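Local coordinates for protein isomaltodextranase (Arthrobacter globiformis, PDB 5AWO) that hydrolyses alpha-1,6-glucosidic linkages of dextran-like polysaccharides, removing successive isomaltose units from the non-reducing ends of the chains, at residues 228-231 with 232-235; 536-539 with 540-544. All blocks are in the same frame, centred on the assembly; numbering follows the deposited sequence.

Contact 1 (228-231 with 232-235)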
loop_
_atom_site.group_PDB
_atom_site.type_symbol
_atom_site.label_atom_id
_atom_site.label_comp_id
_atom_site.label_asym_id
_atom_site.label_seq_id
_atom_site.Cartn_x
_atom_site.Cartn_y
_atom_site.Cartn_z
ATOM N N LEU A 228 8.976 -17.291 7.303
ATOM C CA LEU A 228 9.933 -17.870 6.381
ATOM C C LEU A 228 9.402 -17.846 4.938
ATOM O O LEU A 228 10.092 -17.410 4.010
ATOM C CB LEU A 228 10.214 -19.309 6.815
ATOM C CG LEU A 228 11.210 -20.085 5.967
ATOM C CD1 LEU A 228 12.564 -19.410 6.044
ATOM C CD2 LEU A 228 11.293 -21.516 6.469
ATOM N N ALA A 229 8.172 -18.305 4.760
ATOM C CA ALA A 229 7.527 -18.323 3.443
ATOM C C ALA A 229 7.485 -16.928 2.817
ATOM O O ALA A 229 7.825 -16.753 1.653
ATOM C CB ALA A 229 6.138 -18.909 3.537
ATOM N N LEU A 230 7.045 -15.949 3.595
ATOM C CA LEU A 230 7.040 -14.567 3.101
ATOM C C LEU A 230 8.411 -14.075 2.694
ATOM O O LEU A 230 8.539 -13.387 1.685
ATOM C CB LEU A 230 6.386 -13.618 4.085
ATOM C CG LEU A 230 4.880 -13.759 4.299
ATOM C CD1 LEU A 230 4.447 -12.724 5.329
ATOM C CD2 LEU A 230 4.081 -13.660 3.002
ATOM N N SER A 231 9.449 -14.472 3.457
ATOM C CA SER A 231 10.810 -14.034 3.100
ATOM C C SER A 231 11.256 -14.615 1.764
ATOM O O SER A 231 11.854 -13.935 0.932
ATOM C CB SER A 231 11.837 -14.332 4.197
ATOM O OG SER A 231 12.108 -15.723 4.359
ATOM N N TRP A 232 10.870 -15.862 1.510
ATOM C CA TRP A 232 11.212 -16.482 0.242
ATOM C C TRP A 232 10.552 -15.777 -0.943
ATOM O O TRP A 232 11.144 -15.563 -2.002
ATOM C CB TRP A 232 10.761 -17.940 0.237
ATOM C CG TRP A 232 11.512 -18.862 1.153
ATOM C CD1 TRP A 232 12.699 -18.625 1.787
ATOM C CD2 TRP A 232 11.112 -20.181 1.530
ATOM N NE1 TRP A 232 13.071 -19.735 2.516
ATOM C CE2 TRP A 232 12.112 -20.701 2.368
ATOM C CE3 TRP A 232 10.025 -20.981 1.205
ATOM C CZ2 TRP A 232 12.033 -21.988 2.904
ATOM C CZ3 TRP A 232 9.941 -22.260 1.756
ATOM C CH2 TRP A 232 10.945 -22.741 2.581
ATOM N N ILE A 233 9.270 -15.453 -0.765
ATOM C CA ILE A 233 8.479 -14.772 -1.807
ATOM C C ILE A 233 9.068 -13.379 -2.142
ATOM O O ILE A 233 9.248 -13.029 -3.301
ATOM C CB ILE A 233 7.003 -14.666 -1.352
ATOM C CG1 ILE A 233 6.352 -16.060 -1.275
ATOM C CG2 ILE A 233 6.203 -13.755 -2.257
ATOM C CD1 ILE A 233 5.033 -16.109 -0.505
ATOM N N ASN A 234 9.371 -12.633 -1.085
ATOM C CA ASN A 234 9.990 -11.314 -1.208
ATOM C C ASN A 234 11.283 -11.405 -2.021
ATOM O O ASN A 234 11.444 -10.733 -3.023
ATOM C CB ASN A 234 10.241 -10.789 0.211
ATOM C CG ASN A 234 11.016 -9.500 0.277
ATOM O OD1 ASN A 234 11.253 -8.816 -0.707
ATOM N ND2 ASN A 234 11.430 -9.186 1.496
ATOM N N GLU A 235 12.184 -12.284 -1.596
ATOM C CA GLU A 235 13.443 -12.426 -2.303
ATOM C C GLU A 235 13.252 -12.788 -3.781
ATOM O O GLU A 235 13.906 -12.235 -4.668
ATOM C CB GLU A 235 14.312 -13.475 -1.601
ATOM C CG GLU A 235 15.663 -13.695 -2.285
ATOM C CD GLU A 235 16.550 -14.710 -1.574
ATOM O OE1 GLU A 235 16.071 -15.803 -1.233
ATOM O OE2 GLU A 235 17.750 -14.413 -1.358
#
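L228 lies over one face of the indole of W232, one helical turn on: its CG stands 3.5 Å above the ring plane, offset toward the rim. Both methyls lie over that same face, CD1 of L228 3.6 Å from NE1 of W232 and CD2 of L228 3.7 Å from CZ2 of W232. The chi1 of -180° swings the L228 branch away from N and out over the indole. The same face also receives the carbonyl of L228, whose O takes two bonds: W232 N in the carbonyl plane at 3.0 Å, and the hydroxyl of S231, OG to O 2.7 Å. The backbone i to i+4 bond from W232 N recurs at I233, N234 and E235 in helix 223-237, one of the helices around the parallel eight-stranded (beta/alpha) barrel of this GH27 enzyme; E235 N to S231 O is nearly straight at 173°. Packing is tight where W232 and I233 turn to helix 179-192, W232 meeting A179, K180 and V183, while L230 fits against A256 and N260 of helix 251-260. At the looser rim S231 and, more so, E235 face solvent; the E235 side chain approaches 228-231 only at CB, 3.6 Å from S231 O, though its OE1 still reaches Q184 of helix 179-192.

Contact 2 (536-539 with 540-544)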
loop_
_atom_site.group_PDB
_atom_site.type_symbol
_atom_site.label_atom_id
_atom_site.label_comp_id
_atom_site.label_asym_id
_atom_site.label_seq_id
_atom_site.Cartn_x
_atom_site.Cartn_y
_atom_site.Cartn_z
ATOM N N ASN A 536 14.015 18.845 21.419
ATOM C CA ASN A 536 14.983 17.964 22.092
ATOM C C ASN A 536 15.307 18.520 23.469
ATOM O O ASN A 536 16.088 19.466 23.575
ATOM C CB ASN A 536 16.283 17.860 21.298
ATOM C CG ASN A 536 17.429 17.239 22.106
ATOM O OD1 ASN A 536 17.201 16.538 23.082
ATOM N ND2 ASN A 536 18.646 17.500 21.684
ATOM N N ALA A 537 14.684 17.958 24.487
ATOM C CA ALA A 537 14.951 18.333 25.875
ATOM C C ALA A 537 15.556 17.155 26.610
ATOM O O ALA A 537 15.192 16.883 27.737
ATOM C CB ALA A 537 13.678 18.790 26.566
ATOM N N THR A 538 16.462 16.446 25.946
ATOM C CA THR A 538 17.173 15.334 26.581
ATOM C C THR A 538 18.262 15.815 27.549
ATOM O O THR A 538 18.783 15.016 28.325
ATOM C CB THR A 538 17.860 14.426 25.559
ATOM O OG1 THR A 538 18.737 15.197 24.741
ATOM C CG2 THR A 538 16.805 13.696 24.686
ATOM N N GLY A 539 18.621 17.092 27.463
ATOM C CA GLY A 539 19.695 17.662 28.295
ATOM C C GLY A 539 21.042 17.701 27.599
ATOM O O GLY A 539 22.049 18.058 28.213
ATOM N N ASP A 540 21.080 17.330 26.322
ATOM C CA ASP A 540 22.318 17.267 25.560
ATOM C C ASP A 540 21.989 17.268 24.065
ATOM O O ASP A 540 20.826 17.063 23.679
ATOM C CB ASP A 540 23.090 15.997 25.957
ATOM C CG ASP A 540 24.597 16.096 25.714
ATOM O OD1 ASP A 540 25.076 16.999 24.996
ATOM O OD2 ASP A 540 25.314 15.214 26.228
ATOM N N THR A 541 22.987 17.542 23.232
ATOM C CA THR A 541 22.841 17.438 21.786
ATOM C C THR A 541 22.338 16.028 21.447
ATOM O O THR A 541 22.788 15.026 22.025
ATOM C CB THR A 541 24.171 17.726 21.047
ATOM O OG1 THR A 541 24.601 19.069 21.321
ATOM C CG2 THR A 541 24.024 17.567 19.542
ATOM N N SER A 542 21.361 15.961 20.550
ATOM C CA SER A 542 20.921 14.684 19.997
ATOM C C SER A 542 21.367 14.597 18.541
ATOM O O SER A 542 21.665 15.607 17.913
ATOM C CB SER A 542 19.408 14.567 20.090
ATOM O OG SER A 542 18.962 14.508 21.419
ATOM N N THR A 543 21.424 13.391 17.988
ATOM C CA THR A 543 21.746 13.258 16.576
ATOM C C THR A 543 20.722 12.350 15.896
ATOM O O THR A 543 20.122 11.507 16.541
ATOM C CB THR A 543 23.188 12.757 16.309
ATOM O OG1 THR A 543 23.325 11.367 16.631
ATOM C CG2 THR A 543 24.200 13.580 17.125
ATOM N N MET A 544 20.549 12.565 14.604
ATOM C CA MET A 544 19.784 11.650 13.742
ATOM C C MET A 544 20.580 11.359 12.499
ATOM O O MET A 544 21.365 12.198 12.044
ATOM C CB MET A 544 18.438 12.277 13.330
ATOM C CG MET A 544 17.536 12.581 14.493
ATOM S SD MET A 544 16.787 11.142 15.280
ATOM C CE MET A 544 16.807 11.555 17.019
#
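OD1 of N536 is gripped by two donors from one residue, T538: the hydroxyl OG1 at 2.6 Å and the backbone N at 3.0 Å. They arrive differently, OG1 lying in the plane of the amide carbonyl on a lone pair, the backbone N tilted 32° from that plane. T538 holds OG1 between its backbone N and carbonyl carbon (chi1 56°), which folds the hydroxyl back over the turn toward OD1. The other end of the same amide crosses the loop: ND2 of N536 donates to the carbonyl O of D540 at 3.0 Å, with an N-H...O angle of 154°, and also bonds F564 O. With both ends engaged, the amide has its rotation fixed. Putting an alanine here removes the amide, which would probably leave T538 N, T538 OG1 and the carbonyls of D540 and F564 without this partner and free the turn to move. S542 packs beside this amide, its CB 3.4 Å from ND2 of N536, while its OG is hydrogen-bonded to A600 O. On the exposed side, G539 takes a positive phi, at which a CB would press on the carbonyl O of T538. The carboxylate of D540 leads away from 536-539, OD1 accepting from T541 N at 2.8 Å and OD2 forming a salt bridge with K598. The bond from T538 N to OD1 of N536, two residues back, defines an Asx turn, here placed in the loop that joins strands 526-535 and 542-549 of the beta-sandwich carbohydrate-binding module.

Overall arrangement
Contact 1 comes first along the chain and contact 2 some 300 residues later, with centres about 39 Å apart and nearest atoms about 25 Å apart, so the two do not touch. They share no secondary structure element: 228-235 belongs to helix 223-237, beside the parallel eight-stranded barrel, whereas 536-544 comprises the loop after strand 526-535 and the start of strand 542-549, two strands of different antiparallel sheets. Contact 1 is near the catalytic centre, the side chain of N234 being about 7 Å from that of D262, the likely proton donor. Contact 2 lies away from the annotated sites. The chain thus carries its catalytic barrel and a carbohydrate-binding-family module as separate parts.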